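Local coordinates for protein cytochrome c XoxG (Methylobacterium extorquens, PDB 6ONQ) that binds a covalently attached heme c and probably carries electrons in lanthanide-dependent methanol oxidation, at residues F83-S86 and G87-Y91. Numbering follows the deposited sequence.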
loop_
_atom_site.group_PDB
_atom_site.type_symbol
_atom_site.label_atom_id
_atom_site.label_comp_id
_atom_site.label_asym_id
_atom_site.label_seq_id
_atom_site.Cartn_x
_atom_site.Cartn_y
_atom_site.Cartn_z
ATOM N N PHE A 83 -3.418 0.574 7.613
ATOM C CA PHE A 83 -2.691 1.261 6.552
ATOM C C PHE A 83 -3.128 0.804 5.168
ATOM O O PHE A 83 -3.042 1.581 4.214
ATOM C CB PHE A 83 -1.192 1.084 6.743
ATOM C CG PHE A 83 -0.663 1.868 7.892
ATOM C CD1 PHE A 83 -0.893 1.451 9.192
ATOM C CD2 PHE A 83 0.016 3.051 7.684
ATOM C CE1 PHE A 83 -0.426 2.189 10.260
ATOM C CE2 PHE A 83 0.488 3.798 8.752
ATOM C CZ PHE A 83 0.267 3.367 10.035
ATOM N N THR A 84 -3.619 -0.425 5.025
ATOM C CA THR A 84 -4.220 -0.781 3.747
ATOM C C THR A 84 -5.477 0.044 3.503
ATOM O O THR A 84 -5.664 0.605 2.417
ATOM C CB THR A 84 -4.529 -2.275 3.682
ATOM O OG1 THR A 84 -3.320 -3.029 3.846
ATOM C CG2 THR A 84 -5.141 -2.622 2.339
ATOM N N TYR A 85 -6.346 0.143 4.514
ATOM C CA TYR A 85 -7.536 0.985 4.401
ATOM C C TYR A 85 -7.150 2.429 4.097
ATOM O O TYR A 85 -7.599 3.010 3.100
ATOM C CB TYR A 85 -8.366 0.892 5.690
ATOM C CG TYR A 85 -9.512 1.884 5.792
ATOM C CD1 TYR A 85 -10.739 1.635 5.179
ATOM C CD2 TYR A 85 -9.368 3.069 6.508
ATOM C CE1 TYR A 85 -11.785 2.543 5.271
ATOM C CE2 TYR A 85 -10.409 3.982 6.605
ATOM C CZ TYR A 85 -11.615 3.715 5.985
ATOM O OH TYR A 85 -12.648 4.623 6.083
ATOM N N SER A 86 -6.285 3.011 4.930
ATOM C CA SER A 86 -5.913 4.411 4.762
ATOM C C SER A 86 -5.244 4.655 3.413
ATOM O O SER A 86 -5.531 5.654 2.740
ATOM C CB SER A 86 -4.998 4.840 5.907
ATOM O OG SER A 86 -4.464 6.127 5.668
ATOM N N GLY A 87 -4.352 3.749 3.001
ATOM C CA GLY A 87 -3.660 3.910 1.733
ATOM C C GLY A 87 -4.570 3.853 0.523
ATOM O O GLY A 87 -4.313 4.533 -0.475
ATOM N N TYR A 88 -5.631 3.039 0.578
ATOM C CA TYR A 88 -6.633 3.072 -0.485
ATOM C C TYR A 88 -7.167 4.487 -0.666
ATOM O O TYR A 88 -7.194 5.021 -1.781
ATOM C CB TYR A 88 -7.782 2.100 -0.182
ATOM C CG TYR A 88 -8.920 2.148 -1.204
ATOM C CD1 TYR A 88 -9.916 3.119 -1.128
ATOM C CD2 TYR A 88 -8.999 1.223 -2.245
ATOM C CE1 TYR A 88 -10.944 3.177 -2.061
ATOM C CE2 TYR A 88 -10.031 1.275 -3.186
ATOM C CZ TYR A 88 -11.001 2.257 -3.085
ATOM O OH TYR A 88 -12.033 2.329 -4.002
ATOM N N ARG A 89 -7.579 5.118 0.432
ATOM C CA ARG A 89 -8.220 6.417 0.310
ATOM C C ARG A 89 -7.243 7.459 -0.211
ATOM O O ARG A 89 -7.579 8.235 -1.114
ATOM C CB ARG A 89 -8.835 6.821 1.652
ATOM C CG ARG A 89 -10.076 5.980 1.992
ATOM C CD ARG A 89 -10.684 6.281 3.364
ATOM N NE ARG A 89 -9.676 6.617 4.364
ATOM C CZ ARG A 89 -9.594 7.801 4.964
ATOM N NH1 ARG A 89 -10.470 8.757 4.660
ATOM N NH2 ARG A 89 -8.641 8.029 5.864
ATOM N N ARG A 90 -6.017 7.466 0.311
ATOM C CA ARG A 90 -5.018 8.395 -0.199
ATOM C C ARG A 90 -4.734 8.150 -1.675
ATOM O O ARG A 90 -4.489 9.098 -2.435
ATOM C CB ARG A 90 -3.743 8.281 0.627
ATOM C CG ARG A 90 -3.989 8.472 2.097
ATOM C CD ARG A 90 -4.328 9.923 2.386
ATOM N NE ARG A 90 -4.864 10.095 3.733
ATOM C CZ ARG A 90 -5.202 11.270 4.259
ATOM N NH1 ARG A 90 -5.681 11.332 5.497
ATOM N NH2 ARG A 90 -5.062 12.381 3.545
ATOM N N TYR A 91 -4.770 6.884 -2.106
ATOM C CA TYR A 91 -4.531 6.579 -3.515
ATOM C C TYR A 91 -5.627 7.159 -4.395
ATOM O O TYR A 91 -5.347 7.837 -5.391
ATOM C CB TYR A 91 -4.439 5.074 -3.733
ATOM C CG TYR A 91 -4.251 4.725 -5.183
ATOM C CD1 TYR A 91 -2.996 4.767 -5.769
ATOM C CD2 TYR A 91 -5.326 4.376 -5.975
ATOM C CE1 TYR A 91 -2.821 4.456 -7.101
ATOM C CE2 TYR A 91 -5.164 4.065 -7.309
ATOM C CZ TYR A 91 -3.916 4.105 -7.867
ATOM O OH TYR A 91 -3.764 3.803 -9.199
#
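Tyr85 and Arg89 meet one turn apart on helix 82-94, the N-terminal helix of the cytochrome c fold, which leads into the heme-attaching Cys95 and the axial ligand His99. NE of Arg89 approaches CE2 of Tyr85 obliquely at 3.5 Å, and CD of Arg89 lies 3.7 Å from the phenolic OH of Tyr85. The guanidinium plane is only 19° from that of the ring. With CG anti to the carbonyl carbon (chi1 -71°), the Arg89 chain runs back toward Tyr85, and CD and NE, not the terminal nitrogens, do the touching. Lys179 makes a cation-pi contact with the same ring, and Trp82 also meets it; an alanine in place of Tyr85 would probably leave Lys179 without its aromatic partner, and CD and NE of Arg89 without the ring they lie against. On the next face, CG of Arg90 rests 3.3 Å from O of Ser86, while its guanidinium end makes a cation-pi contact with Tyr155. Ser86 OG is hydrogen-bonded to Asp158 of helix 156-167; on that same helix Thr84 touches Val161 and Tyr91 touches Leu159. Beneath these side chains run the i to i+4 helical bonds: Gly87 N to Phe83 O is 2.8 Å and Tyr88 N to Thr84 O 3.1 Å, whereas Arg89 N to Tyr85 O is weak at 3.4 Å. The straightest of the four, with an N-H...O angle of 172°, joins Arg90 N to Ser86 O over 3.1 Å.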